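Local coordinates for HTH-type transcriptional regulator Rv1985c/MT2039 (Mycobacterium tuberculosis, PDB 3ISP), which binds DNA as a LysR-family transcriptional regulator, probably activating expression of the exporter LysE and repressing its own, at residues L14-F23 with L52-A61. Residues are numbered along the deposited sequence; the frame is centred on the assembly and turned at random.
Sequences LAAVVELGSF and LVVREKPCRA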
ATOM      1  N   LEU A  14      12.062 -23.772  -1.845  1.00 69.10           N
ATOM      2  CA  LEU A  14      11.407 -22.519  -1.520  1.00 61.88           C
ATOM      3  C   LEU A  14      12.103 -21.362  -2.216  1.00 70.11           C
ATOM      4  O   LEU A  14      11.549 -20.721  -3.116  1.00 68.04           O
ATOM      5  CB  LEU A  14      11.472 -22.302  -0.013  1.00 58.98           C
ATOM      6  CG  LEU A  14      10.647 -21.140   0.516  1.00 53.76           C
ATOM      7  CD1 LEU A  14       9.243 -21.269  -0.010  1.00 53.02           C
ATOM      8  CD2 LEU A  14      10.649 -21.122   2.019  1.00 55.86           C
ATOM      9  N   ALA A  15      13.336 -21.114  -1.780  1.00 74.42           N
ATOM     10  CA  ALA A  15      14.137 -19.978  -2.224  1.00 70.84           C
ATOM     11  C   ALA A  15      14.168 -19.881  -3.733  1.00 74.54           C
ATOM     12  O   ALA A  15      14.147 -18.782  -4.295  1.00 80.71           O
ATOM     13  CB  ALA A  15      15.554 -20.076  -1.666  1.00 67.88           C
ATOM     14  N   ALA A  16      14.209 -21.039  -4.383  1.00 72.90           N
ATOM     15  CA  ALA A  16      14.232 -21.099  -5.835  1.00 76.30           C
ATOM     16  C   ALA A  16      12.878 -20.692  -6.391  1.00 76.19           C
ATOM     17  O   ALA A  16      12.796 -19.909  -7.332  1.00 81.61           O
ATOM     18  CB  ALA A  16      14.602 -22.488  -6.299  1.00 75.79           C
ATOM     19  N   VAL A  17      11.816 -21.209  -5.789  1.00 73.94           N
ATOM     20  CA  VAL A  17      10.471 -20.919  -6.258  1.00 74.58           C
ATOM     21  C   VAL A  17      10.102 -19.452  -6.055  1.00 78.20           C
ATOM     22  O   VAL A  17       9.334 -18.893  -6.832  1.00 76.66           O
ATOM     23  CB  VAL A  17       9.432 -21.823  -5.574  1.00 74.82           C
ATOM     24  CG1 VAL A  17       8.023 -21.366  -5.905  1.00 79.14           C
ATOM     25  CG2 VAL A  17       9.626 -23.257  -6.008  1.00 76.42           C
ATOM     26  N   VAL A  18      10.652 -18.822  -5.023  1.00 72.87           N
ATOM     27  CA  VAL A  18      10.344 -17.419  -4.776  1.00 74.27           C
ATOM     28  C   VAL A  18      11.211 -16.471  -5.598  1.00 78.95           C
ATOM     29  O   VAL A  18      10.709 -15.528  -6.205  1.00 78.01           O
ATOM     30  CB  VAL A  18      10.457 -17.060  -3.294  1.00 71.49           C
ATOM     31  CG1 VAL A  18      10.670 -15.572  -3.134  1.00 56.10           C
ATOM     32  CG2 VAL A  18       9.206 -17.517  -2.554  1.00 72.39           C
ATOM     33  N   GLU A  19      12.513 -16.723  -5.619  1.00 83.11           N
ATOM     34  CA  GLU A  19      13.426 -15.884  -6.387  1.00 84.74           C
ATOM     35  C   GLU A  19      13.147 -15.966  -7.895  1.00 83.11           C
ATOM     36  O   GLU A  19      13.513 -15.066  -8.649  1.00 82.17           O
ATOM     37  CB  GLU A  19      14.876 -16.273  -6.082  1.00 89.06           C
ATOM     38  CG  GLU A  19      15.917 -15.254  -6.532  1.00 97.89           C
ATOM     39  CD  GLU A  19      17.288 -15.512  -5.920  1.00105.46           C
ATOM     40  OE1 GLU A  19      17.375 -16.309  -4.955  1.00104.71           O
ATOM     41  OE2 GLU A  19      18.275 -14.914  -6.403  1.00102.40           O
ATOM     42  N   LEU A  20      12.488 -17.040  -8.325  1.00 78.71           N
ATOM     43  CA  LEU A  20      12.234 -17.265  -9.747  1.00 83.14           C
ATOM     44  C   LEU A  20      10.771 -17.131 -10.142  1.00 83.95           C
ATOM     45  O   LEU A  20      10.452 -17.126 -11.331  1.00 82.12           O
ATOM     46  CB  LEU A  20      12.743 -18.645 -10.175  1.00 89.60           C
ATOM     47  CG  LEU A  20      14.079 -18.727 -10.919  1.00 94.77           C
ATOM     48  CD1 LEU A  20      15.136 -17.854 -10.257  1.00 97.75           C
ATOM     49  CD2 LEU A  20      14.546 -20.171 -11.016  1.00 90.63           C
ATOM     50  N   GLY A  21       9.889 -17.048  -9.148  1.00 82.12           N
ATOM     51  CA  GLY A  21       8.464 -16.856  -9.377  1.00 77.58           C
ATOM     52  C   GLY A  21       7.765 -17.878 -10.262  1.00 83.85           C
ATOM     53  O   GLY A  21       6.964 -17.506 -11.120  1.00 90.70           O
ATOM     54  N   SER A  22       8.057 -19.160 -10.052  1.00 85.18           N
ATOM     55  CA  SER A  22       7.437 -20.250 -10.809  1.00 83.81           C
ATOM     56  C   SER A  22       7.849 -21.610 -10.266  1.00 86.70           C
ATOM     57  O   SER A  22       9.011 -21.813  -9.914  1.00 89.02           O
ATOM     58  CB  SER A  22       7.832 -20.172 -12.281  1.00 88.33           C
ATOM     59  OG  SER A  22       7.733 -21.448 -12.893  1.00 90.59           O
ATOM     60  N   PHE A  23       6.906 -22.549 -10.209  1.00 85.87           N
ATOM     61  CA  PHE A  23       7.226 -23.914  -9.784  1.00 88.74           C
ATOM     62  C   PHE A  23       7.988 -24.682 -10.868  1.00 93.19           C
ATOM     63  O   PHE A  23       8.920 -25.429 -10.574  1.00 90.97           O
ATOM     64  CB  PHE A  23       5.960 -24.681  -9.390  1.00 86.88           C
ATOM     65  CG  PHE A  23       5.586 -24.541  -7.937  1.00 85.53           C
ATOM     66  CD1 PHE A  23       5.374 -23.294  -7.374  1.00 86.16           C
ATOM     67  CD2 PHE A  23       5.429 -25.660  -7.139  1.00 82.79           C
ATOM     68  CE1 PHE A  23       5.021 -23.169  -6.043  1.00 80.08           C
ATOM     69  CE2 PHE A  23       5.078 -25.540  -5.809  1.00 80.03           C
ATOM     70  CZ  PHE A  23       4.873 -24.295  -5.261  1.00 77.23           C
ATOM     71  N   LEU A  52       3.711 -21.327   2.866  1.00 53.35           N
ATOM     72  CA  LEU A  52       4.959 -20.577   2.709  1.00 51.11           C
ATOM     73  C   LEU A  52       5.094 -19.821   1.387  1.00 58.15           C
ATOM     74  O   LEU A  52       5.865 -18.859   1.282  1.00 56.15           O
ATOM     75  CB  LEU A  52       6.155 -21.504   2.888  1.00 51.60           C
ATOM     76  CG  LEU A  52       6.306 -22.102   4.282  1.00 54.46           C
ATOM     77  CD1 LEU A  52       7.436 -23.110   4.322  1.00 59.08           C
ATOM     78  CD2 LEU A  52       6.533 -21.010   5.297  1.00 58.55           C
ATOM     79  N   VAL A  53       4.343 -20.259   0.387  1.00 59.08           N
ATOM     80  CA  VAL A  53       4.428 -19.701  -0.951  1.00 55.08           C
ATOM     81  C   VAL A  53       3.048 -19.483  -1.525  1.00 58.47           C
ATOM     82  O   VAL A  53       2.262 -20.417  -1.613  1.00 60.87           O
ATOM     83  CB  VAL A  53       5.104 -20.682  -1.918  1.00 56.47           C
ATOM     84  CG1 VAL A  53       5.294 -20.027  -3.274  1.00 65.67           C
ATOM     85  CG2 VAL A  53       6.416 -21.162  -1.365  1.00 57.02           C
ATOM     86  N   VAL A  54       2.752 -18.260  -1.936  1.00 59.62           N
ATOM     87  CA  VAL A  54       1.557 -18.037  -2.724  1.00 61.80           C
ATOM     88  C   VAL A  54       1.789 -18.673  -4.102  1.00 70.84           C
ATOM     89  O   VAL A  54       2.738 -18.317  -4.801  1.00 73.17           O
ATOM     90  CB  VAL A  54       1.264 -16.551  -2.880  1.00 60.21           C
ATOM     91  CG1 VAL A  54      -0.204 -16.350  -3.160  1.00 66.95           C
ATOM     92  CG2 VAL A  54       1.666 -15.809  -1.628  1.00 57.97           C
ATOM     93  N   ARG A  55       0.932 -19.619  -4.484  1.00 68.49           N
ATOM     94  CA  ARG A  55       1.148 -20.396  -5.704  1.00 71.48           C
ATOM     95  C   ARG A  55       0.879 -19.616  -6.989  1.00 78.81           C
ATOM     96  O   ARG A  55       1.336 -20.018  -8.059  1.00 81.36           O
ATOM     97  CB  ARG A  55       0.305 -21.675  -5.697  1.00 69.11           C
ATOM     98  CG  ARG A  55       1.018 -22.912  -5.171  1.00 70.32           C
ATOM     99  CD  ARG A  55       0.969 -23.010  -3.654  1.00 70.62           C
ATOM    100  NE  ARG A  55       1.687 -24.180  -3.156  1.00 66.81           N
ATOM    101  CZ  ARG A  55       1.835 -24.467  -1.867  1.00 70.43           C
ATOM    102  NH1 ARG A  55       1.312 -23.666  -0.947  1.00 65.51           N
ATOM    103  NH2 ARG A  55       2.495 -25.559  -1.495  1.00 68.49           N
ATOM    104  N   GLU A  56       0.163 -18.501  -6.875  1.00 78.00           N
ATOM    105  CA  GLU A  56      -0.371 -17.788  -8.040  1.00 84.30           C
ATOM    106  C   GLU A  56       0.648 -17.091  -8.935  1.00 87.88           C
ATOM    107  O   GLU A  56       1.832 -16.973  -8.601  1.00 79.50           O
ATOM    108  CB  GLU A  56      -1.387 -16.728  -7.603  1.00 87.53           C
ATOM    109  CG  GLU A  56      -2.461 -17.199  -6.639  1.00 85.92           C
ATOM    110  CD  GLU A  56      -2.976 -16.062  -5.766  1.00 82.09           C
ATOM    111  OE1 GLU A  56      -2.134 -15.285  -5.264  1.00 81.40           O
ATOM    112  OE2 GLU A  56      -4.209 -15.943  -5.580  1.00 77.86           O
ATOM    113  N   LYS A  57       0.127 -16.634 -10.078  1.00 97.34           N
ATOM    114  CA  LYS A  57       0.773 -15.705 -11.018  1.00 91.82           C
ATOM    115  C   LYS A  57       2.308 -15.664 -10.927  1.00 86.23           C
ATOM    116  O   LYS A  57       2.964 -16.502 -11.537  1.00 86.23           O
ATOM    117  CB  LYS A  57       0.135 -14.319 -10.883  1.00 94.19           C
ATOM    118  CG  LYS A  57       0.068 -13.514 -12.164  1.00 99.71           C
ATOM    119  CD  LYS A  57      -1.255 -13.717 -12.878  1.00103.59           C
ATOM    120  CE  LYS A  57      -1.509 -12.566 -13.826  1.00105.05           C
ATOM    121  NZ  LYS A  57      -1.284 -11.271 -13.128  1.00 96.85           N
ATOM    122  N   PRO A  58       2.892 -14.689 -10.198  1.00 92.56           N
ATOM    123  CA  PRO A  58       4.305 -14.902  -9.869  1.00 91.76           C
ATOM    124  C   PRO A  58       4.403 -15.413  -8.436  1.00 89.42           C
ATOM    125  O   PRO A  58       3.720 -14.883  -7.562  1.00 89.61           O
ATOM    126  CB  PRO A  58       4.905 -13.489  -9.943  1.00 87.42           C
ATOM    127  CG  PRO A  58       3.743 -12.548 -10.235  1.00 91.75           C
ATOM    128  CD  PRO A  58       2.502 -13.303  -9.894  1.00 93.18           C
ATOM    129  N   CYS A  59       5.227 -16.424  -8.192  1.00 83.22           N
ATOM    130  CA  CYS A  59       5.313 -16.999  -6.857  1.00 76.96           C
ATOM    131  C   CYS A  59       6.100 -16.110  -5.901  1.00 74.78           C
ATOM    132  O   CYS A  59       7.233 -15.729  -6.176  1.00 78.00           O
ATOM    133  CB  CYS A  59       5.933 -18.392  -6.913  1.00 75.41           C
ATOM    134  SG  CYS A  59       5.049 -19.523  -7.984  1.00 89.71           S
ATOM    135  N   ARG A  60       5.487 -15.779  -4.775  1.00 70.66           N
ATOM    136  CA  ARG A  60       6.157 -14.986  -3.760  1.00 71.15           C
ATOM    137  C   ARG A  60       6.035 -15.663  -2.399  1.00 68.73           C
ATOM    138  O   ARG A  60       5.154 -16.494  -2.180  1.00 64.69           O
ATOM    139  CB  ARG A  60       5.572 -13.574  -3.707  1.00 69.54           C
ATOM    140  CG  ARG A  60       4.061 -13.527  -3.512  1.00 74.96           C
ATOM    141  CD  ARG A  60       3.587 -12.138  -3.074  1.00 77.51           C
ATOM    142  NE  ARG A  60       2.202 -12.127  -2.592  1.00 79.43           N
ATOM    143  CZ  ARG A  60       1.131 -12.223  -3.380  1.00 76.50           C
ATOM    144  NH1 ARG A  60       1.270 -12.358  -4.698  1.00 63.92           N
ATOM    145  NH2 ARG A  60      -0.083 -12.195  -2.849  1.00 68.48           N
ATOM    146  N   ALA A  61       6.931 -15.308  -1.490  1.00 64.98           N
ATOM    147  CA  ALA A  61       6.870 -15.813  -0.132  1.00 61.36           C
ATOM    148  C   ALA A  61       5.678 -15.207   0.605  1.00 61.20           C
ATOM    149  O   ALA A  61       5.323 -14.048   0.387  1.00 60.82           O
ATOM    150  CB  ALA A  61       8.169 -15.491   0.610  1.00 58.19           C
TER
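Cys-59 points into the bend between helix 9-20 and Phe-23, and no hydrogen bond crosses the contact. Its CB packs on Val-17 CG1 at 3.8 Å, while SG, turned beside its own backbone N (chi1 -57°), meets the edge of the Phe-23 ring, 3.8 Å from CD1. This sulfur-aromatic contact lies almost in the ring plane. Farther round the same ring edge, Phe-23 CE1 touches Val-53 CG1 at 4.2 Å. Arg-55, bent at chi2 (84°), lays CG and NE against Phe-23 CZ, with NE at 3.8 Å and its guanidinium plane 31° from that of the ring; NH1 reaches on to a salt bridge with Glu-45. Val-53 CG1 also meets Val-17 CG1 at 4.0 Å, the two side chains crossing nearly at right angles. Val-18 puts CG2 over the backbone of Arg-60 and Ala-61 and 3.9 Å from Ala-61 CB. Gly-21, with positive phi, turns the chain out of helical geometry close against Cys-59, its CA 3.5 Å from Cys-59 N. The contact seats the two-stranded wing (53-54 with 60-61) of the winged helix-turn-helix domain on helix 9-20, with helix 34-48 against Val-17 and Phe-23 and helix 66-82 against Leu-14, Leu-52 and Ala-61.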